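Local coordinates for protein L-tyrosine isonitrile synthase (Pseudomonas aeruginosa, PDB 3E59) that converts the amino group of L-tyrosine into an isonitrile, taking the carbon from ribulose 5-phosphate, in the biosynthesis of paerucumarin, at residues E58-V63 / Q98-F103. Residues are numbered along the deposited sequence; the frame is centred on the assembly and turned at random.
Sequences EPIEFV and QRIQLF
I100 reaches from the helix toward the strand and divides its two branches between I60 and F62, both of which point back at it. Its CG2 methyl meets I60 CD1 at 3.9 Å, and the two isoleucine side chains cross at roughly a right angle. The other branch goes to the phenyl ring: I100 CD1 lies 3.9 Å from F62 CZ and 4.0 Å from F62 CE1. This approach is oblique, and the two side chains come from opposite directions. With CG1 of I100 anti to the carbonyl carbon (chi1 -69°) and CG2 anti to the backbone N, the branches diverge; the extended chi2 (172°) carries CD1 to the CZ/CE1 end of the ring. No hydrogen bond crosses; at 107 Å² buried, with the CA atoms of I60 and I100 9.0 Å apart, the evidence is for light apolar packing of buried side chains. Strand 60-64, helix 84-103 and strand 108-112 form a beta-alpha-beta crossover, the two strands being parallel neighbours, and the contact packs the helix's C-terminal part on the first strand, the middle one of five. I60 also touches V15 of helix 11-20 and F53 of helix 35-55, while F62 packs on I252 and L254 of strand 252-255.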
loop_
_atom_site.group_PDB
_atom_site.type_symbol
_atom_site.label_atom_id
_atom_site.label_comp_id
_atom_site.label_asym_id
_atom_site.label_seq_id
_atom_site.Cartn_x
_atom_site.Cartn_y
_atom_site.Cartn_z
ATOM N N GLU A 58 -18.272 -17.250 7.490
ATOM C CA GLU A 58 -17.624 -16.978 6.210
ATOM C C GLU A 58 -16.162 -16.614 6.450
ATOM O O GLU A 58 -15.815 -16.145 7.540
ATOM C CB GLU A 58 -18.305 -15.812 5.496
ATOM C CG GLU A 58 -19.706 -16.074 4.972
ATOM C CD GLU A 58 -20.476 -14.782 4.737
ATOM O OE1 GLU A 58 -19.993 -13.701 5.157
ATOM O OE2 GLU A 58 -21.574 -14.846 4.142
ATOM N N PRO A 59 -15.298 -16.822 5.439
ATOM C CA PRO A 59 -13.910 -16.373 5.611
ATOM C C PRO A 59 -13.854 -14.845 5.715
ATOM O O PRO A 59 -14.672 -14.147 5.094
ATOM C CB PRO A 59 -13.199 -16.878 4.341
ATOM C CG PRO A 59 -14.136 -17.886 3.728
ATOM C CD PRO A 59 -15.519 -17.458 4.126
ATOM N N ILE A 60 -12.922 -14.332 6.509
ATOM C CA ILE A 60 -12.794 -12.882 6.678
ATOM C C ILE A 60 -12.105 -12.269 5.445
ATOM O O ILE A 60 -10.987 -12.654 5.088
ATOM C CB ILE A 60 -12.028 -12.533 7.975
ATOM C CG1 ILE A 60 -12.661 -13.244 9.179
ATOM C CG2 ILE A 60 -11.978 -11.001 8.205
ATOM C CD1 ILE A 60 -11.704 -13.414 10.345
ATOM N N GLU A 61 -12.791 -11.335 4.786
ATOM C CA GLU A 61 -12.238 -10.630 3.625
ATOM C C GLU A 61 -11.527 -9.345 4.051
ATOM O O GLU A 61 -12.063 -8.546 4.852
ATOM C CB GLU A 61 -13.338 -10.290 2.601
ATOM C CG GLU A 61 -14.082 -11.498 2.017
ATOM C CD GLU A 61 -15.341 -11.101 1.218
ATOM O OE1 GLU A 61 -15.285 -10.141 0.414
ATOM O OE2 GLU A 61 -16.393 -11.762 1.393
ATOM N N PHE A 62 -10.317 -9.181 3.512
ATOM C CA PHE A 62 -9.525 -7.957 3.587
ATOM C C PHE A 62 -9.312 -7.407 2.174
ATOM O O PHE A 62 -9.044 -8.161 1.236
ATOM C CB PHE A 62 -8.148 -8.201 4.262
ATOM C CG PHE A 62 -8.247 -8.730 5.667
ATOM C CD1 PHE A 62 -8.296 -10.105 5.908
ATOM C CD2 PHE A 62 -8.299 -7.857 6.754
ATOM C CE1 PHE A 62 -8.410 -10.609 7.211
ATOM C CE2 PHE A 62 -8.413 -8.341 8.048
ATOM C CZ PHE A 62 -8.479 -9.722 8.284
ATOM N N VAL A 63 -9.437 -6.088 2.044
ATOM C CA VAL A 63 -9.103 -5.361 0.823
ATOM C C VAL A 63 -7.891 -4.490 1.114
ATOM O O VAL A 63 -7.854 -3.800 2.134
ATOM C CB VAL A 63 -10.305 -4.524 0.340
ATOM C CG1 VAL A 63 -9.867 -3.383 -0.579
ATOM C CG2 VAL A 63 -11.311 -5.445 -0.358
ATOM N N GLN A 98 -3.026 -17.259 7.395
ATOM C CA GLN A 98 -2.846 -18.602 7.974
ATOM C C GLN A 98 -2.956 -18.582 9.505
ATOM O O GLN A 98 -3.622 -19.437 10.103
ATOM C CB GLN A 98 -1.509 -19.224 7.523
ATOM C CG GLN A 98 -1.429 -19.535 6.012
ATOM C CD GLN A 98 -0.089 -20.117 5.570
ATOM O OE1 GLN A 98 0.978 -19.648 5.971
ATOM N NE2 GLN A 98 -0.141 -21.138 4.729
ATOM N N ARG A 99 -2.321 -17.600 10.142
ATOM C CA ARG A 99 -2.435 -17.442 11.609
ATOM C C ARG A 99 -3.880 -17.225 12.090
ATOM O O ARG A 99 -4.269 -17.760 13.118
ATOM C CB ARG A 99 -1.522 -16.326 12.134
ATOM C CG ARG A 99 -0.041 -16.602 11.926
ATOM C CD ARG A 99 0.843 -15.793 12.863
ATOM N NE ARG A 99 1.385 -16.622 13.945
ATOM C CZ ARG A 99 0.878 -16.701 15.175
ATOM N NH1 ARG A 99 -0.194 -15.994 15.523
ATOM N NH2 ARG A 99 1.456 -17.486 16.066
ATOM N N ILE A 100 -4.656 -16.434 11.347
ATOM C CA ILE A 100 -6.085 -16.260 11.609
ATOM C C ILE A 100 -6.822 -17.603 11.468
ATOM O O ILE A 100 -7.655 -17.941 12.308
ATOM C CB ILE A 100 -6.725 -15.172 10.682
ATOM C CG1 ILE A 100 -6.208 -13.770 11.055
ATOM C CG2 ILE A 100 -8.245 -15.222 10.747
ATOM C CD1 ILE A 100 -6.621 -12.655 10.107
ATOM N N GLN A 101 -6.486 -18.368 10.428
ATOM C CA GLN A 101 -7.110 -19.672 10.176
ATOM C C GLN A 101 -6.813 -20.723 11.272
ATOM O O GLN A 101 -7.515 -21.737 11.380
ATOM C CB GLN A 101 -6.740 -20.197 8.777
ATOM C CG GLN A 101 -7.657 -21.329 8.287
ATOM C CD GLN A 101 -7.716 -21.463 6.775
ATOM O OE1 GLN A 101 -6.693 -21.372 6.091
ATOM N NE2 GLN A 101 -8.914 -21.702 6.245
ATOM N N LEU A 102 -5.789 -20.466 12.088
ATOM C CA LEU A 102 -5.437 -21.357 13.196
ATOM C C LEU A 102 -6.532 -21.432 14.260
ATOM O O LEU A 102 -6.766 -22.498 14.822
ATOM C CB LEU A 102 -4.105 -20.959 13.842
ATOM C CG LEU A 102 -2.782 -21.323 13.152
ATOM C CD1 LEU A 102 -1.617 -20.878 14.012
ATOM C CD2 LEU A 102 -2.664 -22.822 12.840
ATOM N N PHE A 103 -7.190 -20.302 14.530
ATOM C CA PHE A 103 -8.317 -20.269 15.472
ATOM C C PHE A 103 -9.692 -20.086 14.822
ATOM O O PHE A 103 -10.710 -20.400 15.445
ATOM C CB PHE A 103 -8.105 -19.225 16.575
ATOM C CG PHE A 103 -7.855 -17.824 16.069
ATOM C CD1 PHE A 103 -6.557 -17.326 15.986
ATOM C CD2 PHE A 103 -8.918 -16.992 15.715
ATOM C CE1 PHE A 103 -6.317 -16.020 15.531
ATOM C CE2 PHE A 103 -8.689 -15.690 15.260
ATOM C CZ PHE A 103 -7.380 -15.200 15.169
#